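Local coordinates for protein Xaa-Pro Dipeptidase (Alteromonas macleodii, PDB 2QS8) that probably hydrolyses dipeptides or releases carboxy-terminal residues as a metal-dependent amidohydrolase, and binds methionine in its active site, at residues A[271-276]-A[362-367]. Numbering follows the deposited sequence.
Sequences GTYYVP and TAKLLR
The phenol ring of Tyr273 is met over one face by Leu365, whose CB stands 4.1 Å above the ring plane and is displaced toward the rim on the CD1 side. Leu365 CD1 lies on that same side, toward the CB end of the ring, 3.9 Å from Tyr273 CD1, while Lys364 reaches the ring obliquely through its CB. The leucine and tyrosine side chains run antiparallel alongside one another, and near the base of the tyrosine Leu365 CD2 is 3.8 Å from Tyr273 CB. That methyl also approaches Val275 CG2 at 4.2 Å, so the leucine fork reaches both residues of strand 273-275 whose side chains are directed at the helix, Tyr273 and Val275; Tyr274 between them turns away. The fork lies there because Leu365 carries CG anti to its backbone N (chi1 -177°), which sends the branch out from the helix toward the strand.

At the hydroxyl end the Lys364 chain crosses the tyrosine at about a right angle, its CD 3.3 Å from Tyr273 OH. This is the lysine's aliphatic part lying against the hydroxyl; the extended chain carries NZ away to a salt bridge with Glu361. The other carboxylate oxygen of Glu361 is hydrogen-bonded to Tyr273 OH, so one acid ties together the polar ends of both side chains, and no hydrogen bond joins the two segments directly.

Helix 360-365 closes with a Schellman motif at Arg367, whose N bonds to Lys364 O 3.0 Å away. Leu365 and Val275 both touch Arg111 of strand 107-112, Thr362 and Ala363 touch Met66 of strand 60-67, and Tyr274 faces helix 299-319 across its strand. The helix thus packs against side chains from several strands of the amidohydrolase TIM barrel, consistent with covering one end of it, with the Val275 side chain about 9 Å from the bound magnesium ion.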
ATOM      1  N   GLY A 271       1.561  33.494  -2.803  1.00 34.94           N
ATOM      2  CA  GLY A 271       2.160  34.085  -1.618  1.00 33.68           C
ATOM      3  C   GLY A 271       3.155  33.155  -0.943  1.00 32.75           C
ATOM      4  O   GLY A 271       3.179  33.045   0.280  1.00 31.52           O
ATOM      5  N   THR A 272       3.977  32.485  -1.744  1.00 31.70           N
ATOM      6  CA  THR A 272       4.973  31.553  -1.216  1.00 30.05           C
ATOM      7  C   THR A 272       6.260  32.292  -0.867  1.00 29.45           C
ATOM      8  O   THR A 272       6.672  33.179  -1.603  1.00 28.54           O
ATOM      9  CB  THR A 272       5.321  30.471  -2.252  1.00 29.54           C
ATOM     10  OG1 THR A 272       4.131  30.045  -2.931  1.00 29.15           O
ATOM     11  CG2 THR A 272       5.964  29.278  -1.553  1.00 30.05           C
ATOM     12  N   TYR A 273       6.895  31.929   0.244  1.00 30.43           N
ATOM     13  CA  TYR A 273       8.148  32.572   0.646  1.00 31.28           C
ATOM     14  C   TYR A 273       9.386  31.919   0.033  1.00 31.91           C
ATOM     15  O   TYR A 273       9.452  30.700  -0.093  1.00 31.66           O
ATOM     16  CB  TYR A 273       8.297  32.576   2.171  1.00 31.56           C
ATOM     17  CG  TYR A 273       7.696  33.795   2.843  1.00 32.63           C
ATOM     18  CD1 TYR A 273       6.378  33.784   3.315  1.00 31.95           C
ATOM     19  CD2 TYR A 273       8.445  34.963   3.001  1.00 32.08           C
ATOM     20  CE1 TYR A 273       5.823  34.913   3.939  1.00 32.45           C
ATOM     21  CE2 TYR A 273       7.903  36.100   3.617  1.00 34.09           C
ATOM     22  CZ  TYR A 273       6.595  36.069   4.090  1.00 34.48           C
ATOM     23  OH  TYR A 273       6.089  37.183   4.724  1.00 34.48           O
ATOM     24  N   TYR A 274      10.355  32.751  -0.357  1.00 32.07           N
ATOM     25  CA  TYR A 274      11.605  32.278  -0.937  1.00 30.82           C
ATOM     26  C   TYR A 274      12.741  32.431   0.083  1.00 30.05           C
ATOM     27  O   TYR A 274      13.026  33.534   0.534  1.00 29.53           O
ATOM     28  CB  TYR A 274      11.952  33.066  -2.209  1.00 32.38           C
ATOM     29  CG  TYR A 274      13.287  32.687  -2.842  1.00 34.79           C
ATOM     30  CD1 TYR A 274      14.054  33.631  -3.518  1.00 34.73           C
ATOM     31  CD2 TYR A 274      13.767  31.381  -2.779  1.00 35.39           C
ATOM     32  CE1 TYR A 274      15.267  33.284  -4.116  1.00 36.04           C
ATOM     33  CE2 TYR A 274      14.973  31.025  -3.373  1.00 36.07           C
ATOM     34  CZ  TYR A 274      15.715  31.980  -4.038  1.00 36.69           C
ATOM     35  OH  TYR A 274      16.910  31.626  -4.626  1.00 36.57           O
ATOM     36  N   VAL A 275      13.372  31.315   0.444  1.00 28.36           N
ATOM     37  CA  VAL A 275      14.490  31.294   1.391  1.00 25.92           C
ATOM     38  C   VAL A 275      15.703  30.902   0.539  1.00 26.88           C
ATOM     39  O   VAL A 275      15.967  29.724   0.314  1.00 25.89           O
ATOM     40  CB  VAL A 275      14.264  30.244   2.482  1.00 24.97           C
ATOM     41  CG1 VAL A 275      15.329  30.351   3.537  1.00 23.96           C
ATOM     42  CG2 VAL A 275      12.903  30.420   3.082  1.00 22.87           C
ATOM     43  N   PRO A 276      16.466  31.897   0.072  1.00 27.13           N
ATOM     44  CA  PRO A 276      17.643  31.701  -0.774  1.00 26.53           C
ATOM     45  C   PRO A 276      18.841  30.869  -0.316  1.00 25.61           C
ATOM     46  O   PRO A 276      19.341  30.063  -1.088  1.00 26.12           O
ATOM     47  CB  PRO A 276      18.040  33.129  -1.135  1.00 28.38           C
ATOM     48  CG  PRO A 276      17.670  33.885   0.086  1.00 28.93           C
ATOM     49  CD  PRO A 276      16.323  33.315   0.443  1.00 26.93           C
ATOM     50  N   THR A 362      10.306  36.674   8.370  1.00 24.19           N
ATOM     51  CA  THR A 362      10.512  35.365   8.950  1.00 24.44           C
ATOM     52  C   THR A 362       9.399  35.078   9.942  1.00 25.47           C
ATOM     53  O   THR A 362       8.914  33.951  10.025  1.00 26.70           O
ATOM     54  CB  THR A 362      11.866  35.271   9.686  1.00 24.74           C
ATOM     55  OG1 THR A 362      12.029  36.410  10.538  1.00 24.56           O
ATOM     56  CG2 THR A 362      13.016  35.197   8.689  1.00 24.12           C
ATOM     57  N   ALA A 363       8.993  36.099  10.695  1.00 25.67           N
ATOM     58  CA  ALA A 363       7.923  35.941  11.685  1.00 26.24           C
ATOM     59  C   ALA A 363       6.604  35.533  11.031  1.00 26.21           C
ATOM     60  O   ALA A 363       5.835  34.769  11.610  1.00 27.06           O
ATOM     61  CB  ALA A 363       7.740  37.221  12.478  1.00 26.63           C
ATOM     62  N   LYS A 364       6.344  36.042   9.832  1.00 26.42           N
ATOM     63  CA  LYS A 364       5.117  35.702   9.115  1.00 27.97           C
ATOM     64  C   LYS A 364       5.168  34.254   8.610  1.00 27.47           C
ATOM     65  O   LYS A 364       4.185  33.520   8.706  1.00 27.87           O
ATOM     66  CB  LYS A 364       4.907  36.647   7.928  1.00 28.26           C
ATOM     67  CG  LYS A 364       4.712  38.106   8.312  1.00 30.16           C
ATOM     68  CD  LYS A 364       4.670  38.993   7.075  1.00 29.95           C
ATOM     69  CE  LYS A 364       4.766  40.457   7.453  1.00 31.58           C
ATOM     70  NZ  LYS A 364       4.979  41.312   6.249  1.00 31.74           N
ATOM     71  N   LEU A 365       6.318  33.856   8.072  1.00 26.91           N
ATOM     72  CA  LEU A 365       6.496  32.495   7.569  1.00 25.17           C
ATOM     73  C   LEU A 365       6.342  31.470   8.695  1.00 24.48           C
ATOM     74  O   LEU A 365       5.854  30.371   8.466  1.00 23.33           O
ATOM     75  CB  LEU A 365       7.871  32.335   6.904  1.00 24.50           C
ATOM     76  CG  LEU A 365       8.195  30.977   6.255  1.00 24.07           C
ATOM     77  CD1 LEU A 365       7.074  30.529   5.312  1.00 22.46           C
ATOM     78  CD2 LEU A 365       9.508  31.096   5.497  1.00 20.10           C
ATOM     79  N   LEU A 366       6.757  31.840   9.904  1.00 24.08           N
ATOM     80  CA  LEU A 366       6.636  30.952  11.056  1.00 25.44           C
ATOM     81  C   LEU A 366       5.310  31.158  11.786  1.00 26.88           C
ATOM     82  O   LEU A 366       5.071  30.542  12.818  1.00 26.64           O
ATOM     83  CB  LEU A 366       7.788  31.174  12.038  1.00 25.67           C
ATOM     84  CG  LEU A 366       9.112  30.438  11.786  1.00 25.93           C
ATOM     85  CD1 LEU A 366      10.112  30.794  12.875  1.00 21.57           C
ATOM     86  CD2 LEU A 366       8.884  28.929  11.780  1.00 24.68           C
ATOM     87  N   ARG A 367       4.465  32.040  11.250  1.00 28.10           N
ATOM     88  CA  ARG A 367       3.144  32.318  11.818  1.00 28.31           C
ATOM     89  C   ARG A 367       3.206  32.809  13.257  1.00 28.67           C
ATOM     90  O   ARG A 367       2.437  32.364  14.106  1.00 29.73           O
ATOM     91  CB  ARG A 367       2.266  31.057  11.732  1.00 27.40           C
ATOM     92  CG  ARG A 367       2.217  30.468  10.329  1.00 27.90           C
ATOM     93  CD  ARG A 367       1.465  29.159  10.261  1.00 28.40           C
ATOM     94  NE  ARG A 367       1.503  28.592   8.915  1.00 28.71           N
ATOM     95  CZ  ARG A 367       0.818  27.522   8.522  1.00 30.55           C
ATOM     96  NH1 ARG A 367       0.017  26.879   9.373  1.00 29.35           N
ATOM     97  NH2 ARG A 367       0.939  27.090   7.271  1.00 27.77           N
TER